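Local coordinates for protein pectate lyase 1 (Juniperus ashei, PDB 1PXZ) that cleaves polygalacturonate by calcium-dependent elimination, though with low activity, and is the major allergen of cedar pollen, at residues Val51-Gly56 / Ala62-Ala67; Asn166-Ser169 / Leu175-Val178. All coordinates share one frame; numbering follows the deposited sequence.

Contact 1 (Val51-Gly56 / Ala62-Ala67)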
loop_
_atom_site.group_PDB
_atom_site.type_symbol
_atom_site.label_atom_id
_atom_site.label_comp_id
_atom_site.label_asym_id
_atom_site.label_seq_id
_atom_site.Cartn_x
_atom_site.Cartn_y
_atom_site.Cartn_z
ATOM N N VAL A 51 4.752 8.464 24.484
ATOM C CA VAL A 51 3.659 8.446 25.459
ATOM C C VAL A 51 3.053 9.821 25.708
ATOM O O VAL A 51 2.006 9.971 26.359
ATOM C CB VAL A 51 4.114 7.868 26.812
ATOM C CG1 VAL A 51 4.444 6.387 26.681
ATOM C CG2 VAL A 51 5.305 8.654 27.369
ATOM N N ASN A 52 3.702 10.855 25.187
ATOM C CA ASN A 52 3.292 12.231 25.472
ATOM C C ASN A 52 3.865 13.120 24.378
ATOM O O ASN A 52 4.750 13.940 24.638
ATOM C CB ASN A 52 3.804 12.625 26.871
ATOM C CG ASN A 52 3.103 13.822 27.452
ATOM O OD1 ASN A 52 2.417 14.535 26.704
ATOM N ND2 ASN A 52 3.208 14.117 28.745
ATOM N N PRO A 53 3.403 12.940 23.140
ATOM C CA PRO A 53 3.949 13.701 22.009
ATOM C C PRO A 53 3.701 15.194 22.119
ATOM O O PRO A 53 2.665 15.652 22.594
ATOM C CB PRO A 53 3.200 13.125 20.802
ATOM C CG PRO A 53 1.966 12.500 21.373
ATOM C CD PRO A 53 2.350 11.990 22.741
ATOM N N THR A 54 4.642 15.999 21.663
ATOM C CA THR A 54 4.506 17.444 21.796
ATOM C C THR A 54 4.159 18.126 20.477
ATOM O O THR A 54 4.561 17.658 19.401
ATOM C CB THR A 54 5.811 18.040 22.368
ATOM O OG1 THR A 54 5.747 19.472 22.327
ATOM C CG2 THR A 54 7.001 17.656 21.518
ATOM N N PRO A 55 3.447 19.242 20.561
ATOM C CA PRO A 55 3.047 20.006 19.375
ATOM C C PRO A 55 4.216 20.252 18.438
ATOM O O PRO A 55 5.315 20.598 18.894
ATOM C CB PRO A 55 2.547 21.334 19.978
ATOM C CG PRO A 55 1.954 20.875 21.285
ATOM C CD PRO A 55 2.959 19.880 21.815
ATOM N N GLY A 56 4.003 20.035 17.138
ATOM C CA GLY A 56 5.106 20.229 16.212
ATOM C C GLY A 56 5.703 18.910 15.758
ATOM O O GLY A 56 6.407 18.894 14.746
ATOM N N ALA A 62 -0.367 13.123 14.141
ATOM C CA ALA A 62 -0.954 11.852 13.683
ATOM C C ALA A 62 -1.927 11.269 14.688
ATOM O O ALA A 62 -2.799 10.482 14.335
ATOM C CB ALA A 62 0.162 10.862 13.383
ATOM N N THR A 63 -1.828 11.628 15.982
ATOM C CA THR A 63 -2.712 11.025 16.963
ATOM C C THR A 63 -3.905 11.909 17.329
ATOM O O THR A 63 -4.716 11.499 18.173
ATOM C CB THR A 63 -1.959 10.709 18.283
ATOM O OG1 THR A 63 -1.268 11.893 18.703
ATOM C CG2 THR A 63 -0.916 9.623 18.053
ATOM N N ARG A 64 -4.031 13.094 16.739
ATOM C CA ARG A 64 -5.163 13.929 17.144
ATOM C C ARG A 64 -6.468 13.290 16.692
ATOM O O ARG A 64 -6.550 12.592 15.675
ATOM C CB ARG A 64 -5.061 15.344 16.576
ATOM C CG ARG A 64 -3.920 16.200 17.072
ATOM C CD ARG A 64 -3.800 16.328 18.587
ATOM N NE ARG A 64 -3.006 15.210 19.105
ATOM C CZ ARG A 64 -2.794 14.944 20.388
ATOM N NH1 ARG A 64 -3.297 15.706 21.360
ATOM N NH2 ARG A 64 -2.060 13.891 20.721
ATOM N N GLU A 65 -7.552 13.538 17.440
ATOM C CA GLU A 65 -8.851 13.061 16.970
ATOM C C GLU A 65 -9.347 13.917 15.814
ATOM O O GLU A 65 -9.990 13.413 14.893
ATOM C CB GLU A 65 -9.877 13.054 18.109
ATOM C CG GLU A 65 -10.077 11.700 18.769
ATOM C CD GLU A 65 -9.094 10.617 18.360
ATOM O OE1 GLU A 65 -7.947 10.584 18.887
ATOM O OE2 GLU A 65 -9.503 9.787 17.503
ATOM N N LYS A 66 -9.094 15.226 15.794
ATOM C CA LYS A 66 -9.644 15.984 14.670
ATOM C C LYS A 66 -8.948 15.654 13.346
ATOM O O LYS A 66 -7.827 15.155 13.335
ATOM C CB LYS A 66 -9.536 17.480 14.951
ATOM C CG LYS A 66 -8.093 17.978 14.954
ATOM C CD LYS A 66 -8.051 19.403 15.517
ATOM C CE LYS A 66 -7.561 20.379 14.466
ATOM N NZ LYS A 66 -7.966 21.783 14.733
ATOM N N ALA A 67 -9.629 15.975 12.254
ATOM C CA ALA A 67 -9.109 15.789 10.904
ATOM C C ALA A 67 -7.920 16.703 10.657
ATOM O O ALA A 67 -8.008 17.916 10.895
ATOM C CB ALA A 67 -10.175 16.056 9.844
#
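Pro53 and Thr63 bring the two backbones closest, their CA atoms 8.8 Å apart, a distance that leaves the meeting to side chains and rules out backbone pairing. The CB of Pro53 is directed at 62-67, and the forward corner of its ring, CG, does the touching. That one carbon lies 4.2 Å from Thr63 OG1 and 4.3 Å from Arg64 NH2, reaching the guanidinium obliquely; these are van der Waals approaches. Arg64 curls back to arrive there: chi2 of -53° and chi3 of 87° fold its chain, and NH2 donates to Thr63 OG1 over 2.9 Å at a nearly straight 167°, with the oxygen in the guanidinium plane. The junction joins the loop after strand 39-43 to the 62-67 segment, which carries the C-terminal part of helix 58-63, about 23 Å from the centre of the chain, toward one end of the parallel beta-helix. Both polar side chains are also held by the helix: Thr63 OG1 bonds to Arg59 O one turn back, and Arg64 NE to Tyr60 O, while the Tyr60 ring makes a cation-pi contact with Arg64. Leu135 of strand 132-137 packs against Pro53, Thr63 and Arg64 alike.

Contact 2 (Asn166-Ser169 / Leu175-Val178)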
loop_
_atom_site.group_PDB
_atom_site.type_symbol
_atom_site.label_atom_id
_atom_site.label_comp_id
_atom_site.label_asym_id
_atom_site.label_seq_id
_atom_site.Cartn_x
_atom_site.Cartn_y
_atom_site.Cartn_z
ATOM N N ASN A 166 4.310 6.486 -2.500
ATOM C CA ASN A 166 5.422 6.338 -1.556
ATOM C C ASN A 166 6.568 5.562 -2.163
ATOM O O ASN A 166 6.354 4.767 -3.071
ATOM C CB ASN A 166 4.943 5.606 -0.303
ATOM C CG ASN A 166 3.768 6.402 0.264
ATOM O OD1 ASN A 166 3.998 7.502 0.768
ATOM N ND2 ASN A 166 2.570 5.876 0.150
ATOM N N SER A 167 7.763 5.762 -1.617
ATOM C CA SER A 167 8.948 4.976 -1.965
ATOM C C SER A 167 9.301 4.051 -0.813
ATOM O O SER A 167 9.692 4.514 0.261
ATOM C CB SER A 167 10.094 5.944 -2.286
ATOM O OG SER A 167 9.826 6.537 -3.550
ATOM N N LEU A 168 9.137 2.743 -0.987
ATOM C CA LEU A 168 9.158 1.786 0.107
ATOM C C LEU A 168 10.216 0.716 -0.136
ATOM O O LEU A 168 10.105 0.053 -1.170
ATOM C CB LEU A 168 7.778 1.119 0.239
ATOM C CG LEU A 168 6.618 2.127 0.332
ATOM C CD1 LEU A 168 5.281 1.406 0.224
ATOM C CD2 LEU A 168 6.681 2.936 1.624
ATOM N N SER A 169 11.189 0.559 0.760
ATOM C CA SER A 169 12.283 -0.361 0.459
ATOM C C SER A 169 12.931 -0.873 1.740
ATOM O O SER A 169 12.755 -0.250 2.783
ATOM C CB SER A 169 13.347 0.334 -0.402
ATOM O OG SER A 169 13.935 1.441 0.288
ATOM N N LEU A 175 6.606 -4.638 3.490
ATOM C CA LEU A 175 6.443 -3.229 3.173
ATOM C C LEU A 175 5.005 -2.822 3.457
ATOM O O LEU A 175 4.775 -1.783 4.068
ATOM C CB LEU A 175 6.855 -2.932 1.733
ATOM C CG LEU A 175 8.359 -3.159 1.482
ATOM C CD1 LEU A 175 8.690 -2.876 0.023
ATOM C CD2 LEU A 175 9.189 -2.290 2.416
ATOM N N ILE A 176 4.012 -3.601 3.035
ATOM C CA ILE A 176 2.630 -3.251 3.379
ATOM C C ILE A 176 1.941 -4.490 3.924
ATOM O O ILE A 176 1.970 -5.537 3.259
ATOM C CB ILE A 176 1.884 -2.722 2.155
ATOM C CG1 ILE A 176 2.440 -1.389 1.647
ATOM C CG2 ILE A 176 0.383 -2.615 2.426
ATOM C CD1 ILE A 176 1.761 -0.923 0.373
ATOM N N ASP A 177 1.356 -4.416 5.106
ATOM C CA ASP A 177 0.655 -5.575 5.683
ATOM C C ASP A 177 -0.796 -5.183 5.889
ATOM O O ASP A 177 -1.077 -4.191 6.569
ATOM C CB ASP A 177 1.369 -5.966 6.960
ATOM C CG ASP A 177 1.350 -7.396 7.421
ATOM O OD1 ASP A 177 2.225 -8.196 7.020
ATOM O OD2 ASP A 177 0.461 -7.766 8.223
ATOM N N VAL A 178 -1.738 -5.916 5.297
ATOM C CA VAL A 178 -3.159 -5.574 5.428
ATOM C C VAL A 178 -3.866 -6.778 6.021
ATOM O O VAL A 178 -3.802 -7.864 5.441
ATOM C CB VAL A 178 -3.741 -5.189 4.069
ATOM C CG1 VAL A 178 -5.230 -4.853 4.157
ATOM C CG2 VAL A 178 -2.988 -4.002 3.482
#
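Leu168 and Leu175 carry most of this apolar contact, each with its CB directed at the opposite segment. CD1 of Leu175 approaches the CB of Leu168 to 4.1 Å, so a branch tip meets the root of the other side chain. Leu168 extends past it: with CG anti to the carbonyl carbon (chi1 -52°) and CD1 continuing the chain outward (chi2 170°), its CD1 comes within 4.2 Å of Ile176 CD1. That second pairing is methyl to methyl, and on the Ile176 side it is made by the far end of a side chain whose CB does not itself point across.

A second group of contacts sets methyls against backbone. The two branches of Leu175 divide the work: CD1 lies 3.5 Å from Leu168 O, while CD2 rests 3.9 Å from Ser169 N, placing the fork of the leucine beside the peptide that links the two residues. Ser169 takes part through this backbone, since its CB turns away.

Strands 167-169 and 174-179 belong to different parallel sheets of a right-handed parallel beta-helix, the fold of polysaccharide lyase family 1. The chain turns a corner at Leu175, and the leucines and isoleucine fill the interior between the walls. No hydrogen bond crosses from one segment to the other; strand 167-169 pairs with neighbouring coils, Leu168 with His191 and Phe193, and the Leu168 side chain is also packed on Ile123 and Phe192. Met155 of strand 153-156 touches Ile176.

The site residues lie close by: Asp177 follows Ile176 and, like Asp149 and Asp173, probably binds calcium, as in related lyases. Its OD2 makes a weak hydrogen bond to His203 ND1.

All four touching residues of contact 2 are buried, as are two of the three in contact 1, Arg64 being partly exposed. They differ in place: contact 2 lies about 6 Å from the chain's centre, contact 1 about 23 Å, toward one end, and their own centres are 23 Å apart. They share no element. Contact 1 fastens a loop to a segment on helix 58-63, with one proline carbon meeting polar groups that bond to each other and to carbonyls of that helix. Contact 2 spans the interior between two sheets and is built from aliphatic branches set against one another and against backbone, burying 170 Å² against 57 Å². The putative calcium and active-site residues lie near contact 2 alone.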